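Local coordinates for hypothetical protein XCC0632 (Xanthomonas campestris pv. campestris, PDB 2IQI) that is of unknown function but probably serves as the auxiliary lipoprotein component of an ABC-type transport system, at residues R41-P46 against I105-F110; E74-R79 against Q168-L173; A140-T145 against V174-I179. One frame throughout, in Å; residues are numbered along the deposited sequence.

How the contacts relate
Contacts 1 and 3 join a loop and a helix to the mixed sheet of XCC0632, and contact 2 joins the two helices packed on it. Contact 1 sets the loop segment 41-46 against strand 101-110, contact 2 crosses helices 69-82 and 155-185, and contact 3 lays helix 155-185 over strand 137-149. Contacts 2 and 3 use successive parts of that helix, their centres about 10 Å apart; contact 1 lies about 15 Å from contact 2 and 18 Å from contact 3, centre to centre. Along the chain the segments of contact 2 alternate with those of both other contacts, while contact 1 is complete before contact 3 opens. Ile105, Val77, Leu173 and Phe144 carry the packing between contacts.

Contact 1 (R41-P46 against I105-F110); sequences RIIDSP and IDVRRF
Val107 is the first residue of strand segment 105-110 to meet Ile43, through which the loop segment 41-46 makes all its contacts with the strand. The CG1 methyl of Val107 lies 3.8 Å from Ile43 CG2, the two side chains meeting at a slant, and the carbonyl oxygen, Val107 O, is 3.4 Å from Ile43 CD1. At Arg108 it is the backbone that comes close: Arg108 O also lies 3.4 Å from Ile43 CD1, so this methyl rests against successive peptide groups. The Arg108 side chain leaves on the other side of the strand and forms a salt bridge with Glu125. Arg109 follows suit, its backbone N 3.9 Å from Ile43 CD1 and its guanidinium bridged to the same glutamate. At Phe110 the chain faces the loop again; Phe110 CB packs 3.9 Å from Ile43 CG2, while the ring runs on to meet Phe162 with nearly parallel planes. Ile43 serves both kinds of neighbour because a chi1 of -73°, measured to CG1, leaves CG2 opposite the backbone N, where it touches both Val107 and Phe110, and its extended chi2 of -178° carries CD1 onward to the strand backbone. No hydrogen bond joins the segments. That two arginines in succession turn from the loop, with Val107 and Phe110 flanking them and turned to it, reflects a classic beta bulge: Arg108 and Arg109 both lie opposite Glu125 of strand 121-132.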
ATOM      1  N   ARG A  41      10.504  -5.876  10.549  1.00 46.65           N
ATOM      2  CA  ARG A  41       9.584  -6.351  11.596  1.00 48.47           C
ATOM      3  C   ARG A  41       8.776  -5.259  12.284  1.00 47.99           C
ATOM      4  O   ARG A  41       7.641  -5.478  12.679  1.00 47.65           O
ATOM      5  CB  ARG A  41      10.322  -7.186  12.637  1.00 49.35           C
ATOM      6  CG  ARG A  41       9.963  -8.646  12.549  1.00 55.70           C
ATOM      7  CD  ARG A  41      10.962  -9.510  13.292  1.00 66.12           C
ATOM      8  NE  ARG A  41      10.955 -10.850  12.698  1.00 75.23           N
ATOM      9  CZ  ARG A  41      11.363 -11.967  13.303  1.00 78.29           C
ATOM     10  NH1 ARG A  41      11.824 -11.929  14.553  1.00 79.80           N
ATOM     11  NH2 ARG A  41      11.298 -13.128  12.650  1.00 78.84           N
ATOM     12  N   ILE A  42       9.385  -4.089  12.415  1.00 48.24           N
ATOM     13  CA  ILE A  42       8.761  -2.937  13.020  1.00 49.00           C
ATOM     14  C   ILE A  42       7.519  -2.421  12.221  1.00 49.83           C
ATOM     15  O   ILE A  42       6.554  -1.923  12.813  1.00 49.52           O
ATOM     16  CB  ILE A  42       9.843  -1.854  13.277  1.00 48.82           C
ATOM     17  CG1 ILE A  42       9.370  -0.792  14.276  1.00 49.44           C
ATOM     18  CG2 ILE A  42      10.367  -1.233  11.955  1.00 48.96           C
ATOM     19  CD1 ILE A  42      10.538  -0.113  15.042  1.00 49.03           C
ATOM     20  N   ILE A  43       7.545  -2.561  10.892  1.00 50.68           N
ATOM     21  CA  ILE A  43       6.428  -2.161  10.038  1.00 51.82           C
ATOM     22  C   ILE A  43       5.411  -3.288  10.006  1.00 52.86           C
ATOM     23  O   ILE A  43       4.195  -3.078   9.996  1.00 52.91           O
ATOM     24  CB  ILE A  43       6.899  -1.951   8.589  1.00 51.93           C
ATOM     25  CG1 ILE A  43       7.725  -0.669   8.454  1.00 51.20           C
ATOM     26  CG2 ILE A  43       5.713  -1.935   7.621  1.00 51.83           C
ATOM     27  CD1 ILE A  43       8.162  -0.418   7.023  1.00 49.31           C
ATOM     28  N   ASP A  44       5.944  -4.498   9.985  1.00 54.01           N
ATOM     29  CA  ASP A  44       5.171  -5.705   9.813  1.00 54.99           C
ATOM     30  C   ASP A  44       4.650  -6.216  11.147  1.00 55.63           C
ATOM     31  O   ASP A  44       4.668  -7.425  11.406  1.00 56.13           O
ATOM     32  CB  ASP A  44       6.088  -6.753   9.190  1.00 55.44           C
ATOM     33  CG  ASP A  44       5.337  -7.841   8.498  1.00 56.18           C
ATOM     34  OD1 ASP A  44       4.129  -7.648   8.216  1.00 56.64           O
ATOM     35  OD2 ASP A  44       5.967  -8.891   8.257  1.00 58.80           O
ATOM     36  N   SER A  45       4.239  -5.297  12.016  1.00 55.58           N
ATOM     37  CA  SER A  45       3.623  -5.654  13.258  1.00 55.64           C
ATOM     38  C   SER A  45       2.187  -5.100  13.218  1.00 55.47           C
ATOM     39  O   SER A  45       1.845  -4.312  12.327  1.00 55.45           O
ATOM     40  CB  SER A  45       4.419  -5.056  14.404  1.00 55.92           C
ATOM     41  OG  SER A  45       3.918  -3.770  14.746  1.00 59.14           O
ATOM     42  N   PRO A  46       1.308  -5.561  14.123  1.00 55.12           N
ATOM     43  CA  PRO A  46       0.059  -4.811  14.253  1.00 54.64           C
ATOM     44  C   PRO A  46       0.207  -3.457  14.997  1.00 54.05           C
ATOM     45  O   PRO A  46      -0.791  -2.729  15.203  1.00 53.97           O
ATOM     46  CB  PRO A  46      -0.870  -5.794  14.992  1.00 54.29           C
ATOM     47  CG  PRO A  46       0.046  -6.651  15.779  1.00 54.93           C
ATOM     48  CD  PRO A  46       1.317  -6.777  14.957  1.00 55.35           C
ATOM     49  N   ILE A 105       5.868  -5.816  -3.676  1.00 38.81           N
ATOM     50  CA  ILE A 105       5.943  -4.568  -2.944  1.00 38.48           C
ATOM     51  C   ILE A 105       6.904  -4.664  -1.768  1.00 38.08           C
ATOM     52  O   ILE A 105       6.839  -5.574  -0.989  1.00 37.69           O
ATOM     53  CB  ILE A 105       4.550  -4.144  -2.454  1.00 38.41           C
ATOM     54  CG1 ILE A 105       3.590  -3.984  -3.625  1.00 38.25           C
ATOM     55  CG2 ILE A 105       4.604  -2.802  -1.785  1.00 39.84           C
ATOM     56  CD1 ILE A 105       2.129  -3.970  -3.192  1.00 40.71           C
ATOM     57  N   ASP A 106       7.825  -3.723  -1.657  1.00 39.03           N
ATOM     58  CA  ASP A 106       8.659  -3.612  -0.469  1.00 39.72           C
ATOM     59  C   ASP A 106       8.198  -2.335   0.229  1.00 39.64           C
ATOM     60  O   ASP A 106       8.166  -1.272  -0.409  1.00 39.93           O
ATOM     61  CB  ASP A 106      10.116  -3.530  -0.858  1.00 39.68           C
ATOM     62  CG  ASP A 106      11.047  -3.613   0.328  1.00 44.72           C
ATOM     63  OD1 ASP A 106      10.909  -4.572   1.147  1.00 49.31           O
ATOM     64  OD2 ASP A 106      11.946  -2.720   0.430  1.00 49.16           O
ATOM     65  N   VAL A 107       7.788  -2.458   1.498  1.00 39.16           N
ATOM     66  CA  VAL A 107       7.280  -1.328   2.297  1.00 38.89           C
ATOM     67  C   VAL A 107       8.412  -0.693   3.120  1.00 38.80           C
ATOM     68  O   VAL A 107       9.104  -1.401   3.871  1.00 38.77           O
ATOM     69  CB  VAL A 107       6.164  -1.765   3.231  1.00 38.84           C
ATOM     70  CG1 VAL A 107       5.727  -0.612   4.104  1.00 38.08           C
ATOM     71  CG2 VAL A 107       4.989  -2.291   2.424  1.00 39.34           C
ATOM     72  N   ARG A 108       8.612   0.620   2.949  1.00 38.06           N
ATOM     73  CA  ARG A 108       9.777   1.313   3.522  1.00 37.47           C
ATOM     74  C   ARG A 108       9.410   2.088   4.774  1.00 37.25           C
ATOM     75  O   ARG A 108      10.138   2.070   5.761  1.00 36.79           O
ATOM     76  CB  ARG A 108      10.395   2.256   2.506  1.00 37.06           C
ATOM     77  CG  ARG A 108      10.891   1.574   1.237  1.00 37.90           C
ATOM     78  CD  ARG A 108      11.345   2.647   0.293  1.00 36.69           C
ATOM     79  NE  ARG A 108      12.044   2.165  -0.888  1.00 36.71           N
ATOM     80  CZ  ARG A 108      12.536   2.970  -1.847  1.00 37.48           C
ATOM     81  NH1 ARG A 108      12.384   4.296  -1.748  1.00 36.23           N
ATOM     82  NH2 ARG A 108      13.206   2.461  -2.902  1.00 35.13           N
ATOM     83  N   ARG A 109       8.271   2.774   4.714  1.00 37.61           N
ATOM     84  CA  ARG A 109       7.746   3.521   5.836  1.00 37.69           C
ATOM     85  C   ARG A 109       6.259   3.289   5.934  1.00 38.35           C
ATOM     86  O   ARG A 109       5.550   3.294   4.911  1.00 38.60           O
ATOM     87  CB  ARG A 109       8.100   5.006   5.708  1.00 37.59           C
ATOM     88  CG  ARG A 109       9.614   5.245   5.980  1.00 37.03           C
ATOM     89  CD  ARG A 109       9.908   6.656   6.206  1.00 36.79           C
ATOM     90  NE  ARG A 109       9.471   7.453   5.068  1.00 37.48           N
ATOM     91  CZ  ARG A 109       8.839   8.619   5.183  1.00 37.60           C
ATOM     92  NH1 ARG A 109       8.556   9.116   6.393  1.00 41.26           N
ATOM     93  NH2 ARG A 109       8.474   9.283   4.107  1.00 33.84           N
ATOM     94  N   PHE A 110       5.811   3.000   7.156  1.00 38.42           N
ATOM     95  CA  PHE A 110       4.392   2.926   7.505  1.00 38.49           C
ATOM     96  C   PHE A 110       4.229   3.586   8.901  1.00 39.53           C
ATOM     97  O   PHE A 110       4.314   2.924   9.961  1.00 39.67           O
ATOM     98  CB  PHE A 110       3.928   1.477   7.518  1.00 37.60           C
ATOM     99  CG  PHE A 110       2.466   1.316   7.266  1.00 36.56           C
ATOM    100  CD1 PHE A 110       1.548   1.504   8.285  1.00 35.44           C
ATOM    101  CD2 PHE A 110       2.001   0.980   6.001  1.00 35.79           C
ATOM    102  CE1 PHE A 110       0.199   1.373   8.038  1.00 33.16           C
ATOM    103  CE2 PHE A 110       0.666   0.831   5.753  1.00 34.19           C
ATOM    104  CZ  PHE A 110      -0.239   1.042   6.768  1.00 35.54           C
TER

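Contact 2 (E74-R79 against Q168-L173); sequences EDSVVR and QVTTEL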
ATOM      1  N   GLU A  74      -1.379  -5.772   1.490  1.00 39.45           N
ATOM      2  CA  GLU A  74      -1.742  -6.924   0.673  1.00 39.93           C
ATOM      3  C   GLU A  74      -3.271  -7.071   0.429  1.00 39.02           C
ATOM      4  O   GLU A  74      -3.704  -7.368  -0.671  1.00 39.34           O
ATOM      5  CB  GLU A  74      -1.143  -8.170   1.286  1.00 39.96           C
ATOM      6  CG  GLU A  74      -1.057  -9.339   0.358  1.00 43.77           C
ATOM      7  CD  GLU A  74      -0.946 -10.658   1.112  1.00 50.36           C
ATOM      8  OE1 GLU A  74      -0.366 -10.657   2.239  1.00 52.20           O
ATOM      9  OE2 GLU A  74      -1.448 -11.694   0.574  1.00 52.85           O
ATOM     10  N   ASP A  75      -4.101  -6.846   1.421  1.00 38.61           N
ATOM     11  CA  ASP A  75      -5.529  -6.934   1.153  1.00 39.19           C
ATOM     12  C   ASP A  75      -6.077  -5.751   0.353  1.00 38.68           C
ATOM     13  O   ASP A  75      -7.034  -5.927  -0.385  1.00 38.88           O
ATOM     14  CB  ASP A  75      -6.371  -7.131   2.441  1.00 40.01           C
ATOM     15  CG  ASP A  75      -6.119  -8.470   3.116  1.00 42.62           C
ATOM     16  OD1 ASP A  75      -5.221  -9.213   2.636  1.00 46.84           O
ATOM     17  OD2 ASP A  75      -6.813  -8.781   4.126  1.00 43.92           O
ATOM     18  N   SER A  76      -5.514  -4.556   0.500  1.00 37.51           N
ATOM     19  CA  SER A  76      -6.084  -3.422  -0.206  1.00 37.29           C
ATOM     20  C   SER A  76      -5.855  -3.579  -1.660  1.00 36.55           C
ATOM     21  O   SER A  76      -6.747  -3.297  -2.475  1.00 36.85           O
ATOM     22  CB  SER A  76      -5.429  -2.117   0.226  1.00 37.42           C
ATOM     23  OG  SER A  76      -5.834  -1.862   1.542  1.00 40.13           O
ATOM     24  N   VAL A  77      -4.632  -4.009  -1.963  1.00 35.58           N
ATOM     25  CA  VAL A  77      -4.134  -4.077  -3.316  1.00 35.39           C
ATOM     26  C   VAL A  77      -4.944  -5.104  -4.111  1.00 36.68           C
ATOM     27  O   VAL A  77      -5.508  -4.777  -5.176  1.00 37.01           O
ATOM     28  CB  VAL A  77      -2.611  -4.351  -3.352  1.00 34.60           C
ATOM     29  CG1 VAL A  77      -2.187  -4.800  -4.727  1.00 33.55           C
ATOM     30  CG2 VAL A  77      -1.859  -3.095  -2.982  1.00 32.29           C
ATOM     31  N   VAL A  78      -5.027  -6.319  -3.561  1.00 36.86           N
ATOM     32  CA  VAL A  78      -5.748  -7.418  -4.175  1.00 36.59           C
ATOM     33  C   VAL A  78      -7.239  -7.107  -4.257  1.00 36.84           C
ATOM     34  O   VAL A  78      -7.847  -7.298  -5.299  1.00 36.85           O
ATOM     35  CB  VAL A  78      -5.543  -8.703  -3.390  1.00 36.60           C
ATOM     36  CG1 VAL A  78      -6.601  -9.708  -3.775  1.00 37.49           C
ATOM     37  CG2 VAL A  78      -4.185  -9.256  -3.654  1.00 35.50           C
ATOM     38  N   ARG A  79      -7.831  -6.611  -3.178  1.00 36.75           N
ATOM     39  CA  ARG A  79      -9.223  -6.201  -3.263  1.00 36.70           C
ATOM     40  C   ARG A  79      -9.432  -5.126  -4.290  1.00 36.53           C
ATOM     41  O   ARG A  79     -10.404  -5.201  -5.022  1.00 36.45           O
ATOM     42  CB  ARG A  79      -9.791  -5.799  -1.915  1.00 37.23           C
ATOM     43  CG  ARG A  79      -9.672  -6.977  -0.978  1.00 39.42           C
ATOM     44  CD  ARG A  79     -10.371  -6.896   0.341  1.00 41.84           C
ATOM     45  NE  ARG A  79     -10.004  -8.143   1.006  1.00 47.02           N
ATOM     46  CZ  ARG A  79      -9.861  -8.301   2.317  1.00 45.87           C
ATOM     47  NH1 ARG A  79     -10.075  -7.271   3.122  1.00 45.69           N
ATOM     48  NH2 ARG A  79      -9.490  -9.487   2.801  1.00 41.34           N
ATOM     49  N   GLN A 168      -5.158   6.184  -1.213  1.00 33.48           N
ATOM     50  CA  GLN A 168      -4.391   6.858  -2.268  1.00 33.71           C
ATOM     51  C   GLN A 168      -3.212   6.032  -2.833  1.00 34.01           C
ATOM     52  O   GLN A 168      -3.080   5.965  -4.051  1.00 34.92           O
ATOM     53  CB  GLN A 168      -3.964   8.263  -1.851  1.00 32.93           C
ATOM     54  CG  GLN A 168      -3.119   8.958  -2.871  1.00 33.49           C
ATOM     55  CD  GLN A 168      -2.596  10.331  -2.424  1.00 34.28           C
ATOM     56  OE1 GLN A 168      -3.169  10.981  -1.557  1.00 35.47           O
ATOM     57  NE2 GLN A 168      -1.511  10.778  -3.048  1.00 34.20           N
ATOM     58  N   VAL A 169      -2.388   5.386  -1.992  1.00 33.77           N
ATOM     59  CA  VAL A 169      -1.252   4.600  -2.523  1.00 33.24           C
ATOM     60  C   VAL A 169      -1.736   3.390  -3.307  1.00 33.99           C
ATOM     61  O   VAL A 169      -1.163   3.086  -4.348  1.00 34.51           O
ATOM     62  CB  VAL A 169      -0.107   4.243  -1.461  1.00 33.14           C
ATOM     63  CG1 VAL A 169      -0.429   3.040  -0.592  1.00 31.92           C
ATOM     64  CG2 VAL A 169       1.225   4.031  -2.150  1.00 32.26           C
ATOM     65  N   THR A 170      -2.792   2.721  -2.818  1.00 34.01           N
ATOM     66  CA  THR A 170      -3.349   1.541  -3.472  1.00 33.84           C
ATOM     67  C   THR A 170      -3.868   1.971  -4.848  1.00 34.76           C
ATOM     68  O   THR A 170      -3.702   1.252  -5.821  1.00 34.84           O
ATOM     69  CB  THR A 170      -4.515   0.918  -2.647  1.00 33.61           C
ATOM     70  OG1 THR A 170      -4.041   0.534  -1.356  1.00 33.78           O
ATOM     71  CG2 THR A 170      -5.118  -0.293  -3.315  1.00 32.13           C
ATOM     72  N   THR A 171      -4.486   3.152  -4.929  1.00 35.58           N
ATOM     73  CA  THR A 171      -5.034   3.643  -6.204  1.00 36.05           C
ATOM     74  C   THR A 171      -3.883   3.873  -7.200  1.00 36.92           C
ATOM     75  O   THR A 171      -4.012   3.643  -8.421  1.00 37.50           O
ATOM     76  CB  THR A 171      -5.849   4.944  -6.009  1.00 35.42           C
ATOM     77  OG1 THR A 171      -6.967   4.678  -5.163  1.00 35.66           O
ATOM     78  CG2 THR A 171      -6.374   5.417  -7.281  1.00 34.53           C
ATOM     79  N   GLU A 172      -2.759   4.342  -6.683  1.00 36.73           N
ATOM     80  CA  GLU A 172      -1.635   4.618  -7.547  1.00 37.42           C
ATOM     81  C   GLU A 172      -0.992   3.298  -7.979  1.00 36.19           C
ATOM     82  O   GLU A 172      -0.442   3.204  -9.067  1.00 35.96           O
ATOM     83  CB  GLU A 172      -0.637   5.565  -6.858  1.00 37.26           C
ATOM     84  CG  GLU A 172      -1.088   7.033  -6.788  1.00 38.44           C
ATOM     85  CD  GLU A 172      -0.148   7.969  -5.931  1.00 40.98           C
ATOM     86  OE1 GLU A 172       1.096   7.704  -5.759  1.00 42.54           O
ATOM     87  OE2 GLU A 172      -0.682   9.013  -5.440  1.00 46.55           O
ATOM     88  N   LEU A 173      -1.074   2.283  -7.130  1.00 35.31           N
ATOM     89  CA  LEU A 173      -0.422   1.015  -7.428  1.00 35.40           C
ATOM     90  C   LEU A 173      -1.168   0.256  -8.505  1.00 34.49           C
ATOM     91  O   LEU A 173      -0.598  -0.184  -9.494  1.00 33.98           O
ATOM     92  CB  LEU A 173      -0.370   0.142  -6.189  1.00 35.66           C
ATOM     93  CG  LEU A 173       0.841   0.335  -5.313  1.00 36.71           C
ATOM     94  CD1 LEU A 173       0.651  -0.304  -3.911  1.00 34.72           C
ATOM     95  CD2 LEU A 173       1.938  -0.330  -6.116  1.00 39.39           C
TER
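Thr170 meets Ser76 with both its branches, because a chi1 of -60° places CG2 opposite its own backbone N and OG1 opposite its carbonyl carbon. Val77, with chi1 164°, has CG1 opposite the N, which leaves CG2 to face Leu173. From these settings two small patches result. In the first, Thr170 OG1 lies 3.4 Å from Ser76 CB, and the threonine methyl, Thr170 CG2, sits over the backbone of helix 69-82, 3.5 Å from Ser76 O and 3.9 Å from Val77 CA. Although two hydroxyls face this interface, they do not bond to each other: Ser76 OG donates to Met72 O and Thr170 OG1 to Leu166 O, each back into its own helix, so both buried polar groups are satisfied locally. In the second patch Val77 CG2 touches Leu173 CD1 at 3.9 Å, the side chains meeting at about a right angle. The segment axes pass 9.5 Å apart, an ordinary distance for packed helices, at a signed crossing angle of -46°, with the small Ser76, Val77 and Thr170 at the crossing. Beneath the two helices lies the mixed sheet: Val77 rests on Leu103 and Ile105 of strand 101-110, while Leu173 also touches Ile105 and reaches on to Leu126 and Ala128 of strand 121-132 and to Phe144 of strand 137-149.

Contact 3 (A140-T145 against V174-I179); sequences ASRTFT and VGWTLI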
ATOM      1  N   ALA A 140       9.371  -3.051 -14.716  1.00 48.28           N
ATOM      2  CA  ALA A 140       9.581  -1.697 -14.204  1.00 47.06           C
ATOM      3  C   ALA A 140       9.467  -1.710 -12.686  1.00 46.69           C
ATOM      4  O   ALA A 140       9.096  -2.718 -12.058  1.00 46.79           O
ATOM      5  CB  ALA A 140       8.582  -0.736 -14.770  1.00 47.53           C
ATOM      6  N   SER A 141       9.797  -0.569 -12.105  1.00 45.62           N
ATOM      7  CA  SER A 141       9.934  -0.426 -10.686  1.00 44.14           C
ATOM      8  C   SER A 141       9.563   1.006 -10.447  1.00 42.85           C
ATOM      9  O   SER A 141       9.799   1.838 -11.319  1.00 43.38           O
ATOM     10  CB  SER A 141      11.377  -0.668 -10.280  1.00 44.34           C
ATOM     11  OG  SER A 141      11.445  -1.028  -8.900  1.00 47.06           O
ATOM     12  N   ARG A 142       8.962   1.292  -9.294  1.00 41.22           N
ATOM     13  CA  ARG A 142       8.552   2.638  -8.944  1.00 39.91           C
ATOM     14  C   ARG A 142       8.346   2.798  -7.456  1.00 38.94           C
ATOM     15  O   ARG A 142       7.697   1.984  -6.810  1.00 39.17           O
ATOM     16  CB  ARG A 142       7.270   3.038  -9.664  1.00 39.91           C
ATOM     17  CG  ARG A 142       6.883   4.433  -9.299  1.00 42.83           C
ATOM     18  CD  ARG A 142       5.704   4.970 -10.012  1.00 46.75           C
ATOM     19  NE  ARG A 142       6.014   5.274 -11.396  1.00 51.77           N
ATOM     20  CZ  ARG A 142       5.151   5.840 -12.232  1.00 56.58           C
ATOM     21  NH1 ARG A 142       3.927   6.189 -11.810  1.00 58.47           N
ATOM     22  NH2 ARG A 142       5.513   6.071 -13.488  1.00 58.51           N
ATOM     23  N   THR A 143       8.877   3.893  -6.924  1.00 38.15           N
ATOM     24  CA  THR A 143       8.668   4.285  -5.540  1.00 36.80           C
ATOM     25  C   THR A 143       7.433   5.159  -5.448  1.00 36.45           C
ATOM     26  O   THR A 143       7.263   6.056  -6.248  1.00 36.54           O
ATOM     27  CB  THR A 143       9.905   4.986  -5.026  1.00 36.26           C
ATOM     28  OG1 THR A 143      10.948   4.014  -4.963  1.00 36.28           O
ATOM     29  CG2 THR A 143       9.700   5.564  -3.637  1.00 35.76           C
ATOM     30  N   PHE A 144       6.549   4.835  -4.512  1.00 36.21           N
ATOM     31  CA  PHE A 144       5.329   5.601  -4.244  1.00 36.26           C
ATOM     32  C   PHE A 144       5.436   6.114  -2.827  1.00 36.69           C
ATOM     33  O   PHE A 144       5.683   5.310  -1.945  1.00 37.40           O
ATOM     34  CB  PHE A 144       4.086   4.699  -4.345  1.00 35.47           C
ATOM     35  CG  PHE A 144       3.800   4.201  -5.737  1.00 34.57           C
ATOM     36  CD1 PHE A 144       2.968   4.914  -6.586  1.00 31.75           C
ATOM     37  CD2 PHE A 144       4.373   3.008  -6.199  1.00 33.55           C
ATOM     38  CE1 PHE A 144       2.709   4.439  -7.866  1.00 33.65           C
ATOM     39  CE2 PHE A 144       4.114   2.527  -7.464  1.00 33.63           C
ATOM     40  CZ  PHE A 144       3.266   3.247  -8.313  1.00 33.81           C
ATOM     41  N   THR A 145       5.242   7.415  -2.609  1.00 36.86           N
ATOM     42  CA  THR A 145       5.208   8.001  -1.269  1.00 37.64           C
ATOM     43  C   THR A 145       3.904   8.762  -1.102  1.00 37.75           C
ATOM     44  O   THR A 145       3.617   9.656  -1.875  1.00 38.18           O
ATOM     45  CB  THR A 145       6.359   9.070  -1.011  1.00 37.65           C
ATOM     46  OG1 THR A 145       7.599   8.619  -1.554  1.00 40.08           O
ATOM     47  CG2 THR A 145       6.551   9.321   0.458  1.00 34.76           C
ATOM     48  N   VAL A 174      -2.456   0.107  -8.273  1.00 33.62           N
ATOM     49  CA  VAL A 174      -3.308  -0.595  -9.153  1.00 33.42           C
ATOM     50  C   VAL A 174      -3.193  -0.044 -10.573  1.00 33.82           C
ATOM     51  O   VAL A 174      -3.088  -0.819 -11.542  1.00 33.44           O
ATOM     52  CB  VAL A 174      -4.721  -0.552  -8.618  1.00 33.35           C
ATOM     53  CG1 VAL A 174      -5.726  -0.895  -9.702  1.00 35.25           C
ATOM     54  CG2 VAL A 174      -4.848  -1.537  -7.471  1.00 32.67           C
ATOM     55  N   GLY A 175      -3.187   1.284 -10.696  1.00 33.79           N
ATOM     56  CA  GLY A 175      -3.280   1.934 -11.982  1.00 33.77           C
ATOM     57  C   GLY A 175      -1.959   1.781 -12.660  1.00 34.82           C
ATOM     58  O   GLY A 175      -1.886   1.656 -13.871  1.00 36.25           O
ATOM     59  N   TRP A 176      -0.892   1.755 -11.887  1.00 35.30           N
ATOM     60  CA  TRP A 176       0.432   1.684 -12.490  1.00 35.63           C
ATOM     61  C   TRP A 176       0.722   0.267 -12.891  1.00 36.61           C
ATOM     62  O   TRP A 176       1.497   0.047 -13.807  1.00 37.26           O
ATOM     63  CB  TRP A 176       1.467   2.184 -11.513  1.00 35.32           C
ATOM     64  CG  TRP A 176       2.828   1.992 -11.900  1.00 34.98           C
ATOM     65  CD1 TRP A 176       3.596   2.837 -12.655  1.00 36.11           C
ATOM     66  CD2 TRP A 176       3.667   0.905 -11.522  1.00 36.23           C
ATOM     67  NE1 TRP A 176       4.868   2.318 -12.790  1.00 37.21           N
ATOM     68  CE2 TRP A 176       4.930   1.125 -12.112  1.00 36.68           C
ATOM     69  CE3 TRP A 176       3.468  -0.264 -10.770  1.00 36.75           C
ATOM     70  CZ2 TRP A 176       5.992   0.229 -11.950  1.00 36.60           C
ATOM     71  CZ3 TRP A 176       4.539  -1.161 -10.616  1.00 35.95           C
ATOM     72  CH2 TRP A 176       5.775  -0.903 -11.194  1.00 34.90           C
ATOM     73  N   THR A 177       0.119  -0.688 -12.187  1.00 37.40           N
ATOM     74  CA  THR A 177       0.309  -2.102 -12.472  1.00 38.56           C
ATOM     75  C   THR A 177      -0.404  -2.482 -13.756  1.00 38.61           C
ATOM     76  O   THR A 177       0.163  -3.155 -14.604  1.00 39.27           O
ATOM     77  CB  THR A 177      -0.222  -2.985 -11.334  1.00 38.88           C
ATOM     78  OG1 THR A 177       0.437  -2.603 -10.135  1.00 39.16           O
ATOM     79  CG2 THR A 177       0.080  -4.474 -11.607  1.00 39.22           C
ATOM     80  N   LEU A 178      -1.645  -2.035 -13.890  1.00 38.51           N
ATOM     81  CA  LEU A 178      -2.410  -2.270 -15.092  1.00 38.20           C
ATOM     82  C   LEU A 178      -1.783  -1.607 -16.288  1.00 39.17           C
ATOM     83  O   LEU A 178      -1.712  -2.224 -17.333  1.00 40.49           O
ATOM     84  CB  LEU A 178      -3.831  -1.773 -14.950  1.00 37.15           C
ATOM     85  CG  LEU A 178      -4.605  -2.453 -13.847  1.00 36.33           C
ATOM     86  CD1 LEU A 178      -5.926  -1.818 -13.855  1.00 34.03           C
ATOM     87  CD2 LEU A 178      -4.693  -3.992 -14.047  1.00 34.36           C
ATOM     88  N   ILE A 179      -1.371  -0.347 -16.168  1.00 39.83           N
ATOM     89  CA  ILE A 179      -0.841   0.371 -17.334  1.00 39.41           C
ATOM     90  C   ILE A 179       0.530  -0.194 -17.711  1.00 40.99           C
ATOM     91  O   ILE A 179       0.754  -0.544 -18.884  1.00 41.71           O
ATOM     92  CB  ILE A 179      -0.842   1.902 -17.116  1.00 38.97           C
ATOM     93  CG1 ILE A 179      -2.281   2.394 -17.193  1.00 36.30           C
ATOM     94  CG2 ILE A 179       0.062   2.639 -18.115  1.00 35.34           C
ATOM     95  CD1 ILE A 179      -2.467   3.781 -16.692  1.00 33.00           C
TER
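Helix segment 174-179 runs nearly antiparallel to strand segment 140-145, their axes 10.6 Å apart and their directions at 164°. Trp176 bridges the two, its indole reaching the strand and its side chain making all of the helix segment's contacts. Phe144 and Arg142, two residues apart and both pointing at the helix, lie over the same indole face. The phenylalanine meets it edge-on in a T-shaped pair, the Phe144 ring and the five-membered ring of Trp176 standing at 79° with centroids 5.5 Å apart. Its leading atom, Phe144 CZ, comes 3.8 Å from both CB and CG of Trp176. Arg142 lies over another part of that face: Arg142 CB sits toward the rim, 3.8 Å from Trp176 CZ2, and Arg142 CD makes a CH-pi contact with the five-membered ring, 4.2 Å from its centroid. The bend at chi3 (-73°) then folds the guanidinium past the pyrrole edge, where Trp176 CD1 lies over the centre of the guanidinium face, 3.4 Å from Arg142 CZ; the two planes are clearly inclined rather than stacked parallel. Arg142 NE and Trp176 NE1 are close, but both are donors and do not bond. At the far end of the indole, Ala140 CB packs 3.9 Å from Trp176 CZ2, and the backbone Ala140 O and Ser141 N lie by the ring edge. Ala128 and Leu126 of the neighbouring strand 121-132 touch Trp176 and Phe144 respectively; Phe144 also packs on Val169 and Glu172, earlier in helix 155-185, while Val174 and Thr177 touch Phe81 of helix 69-82.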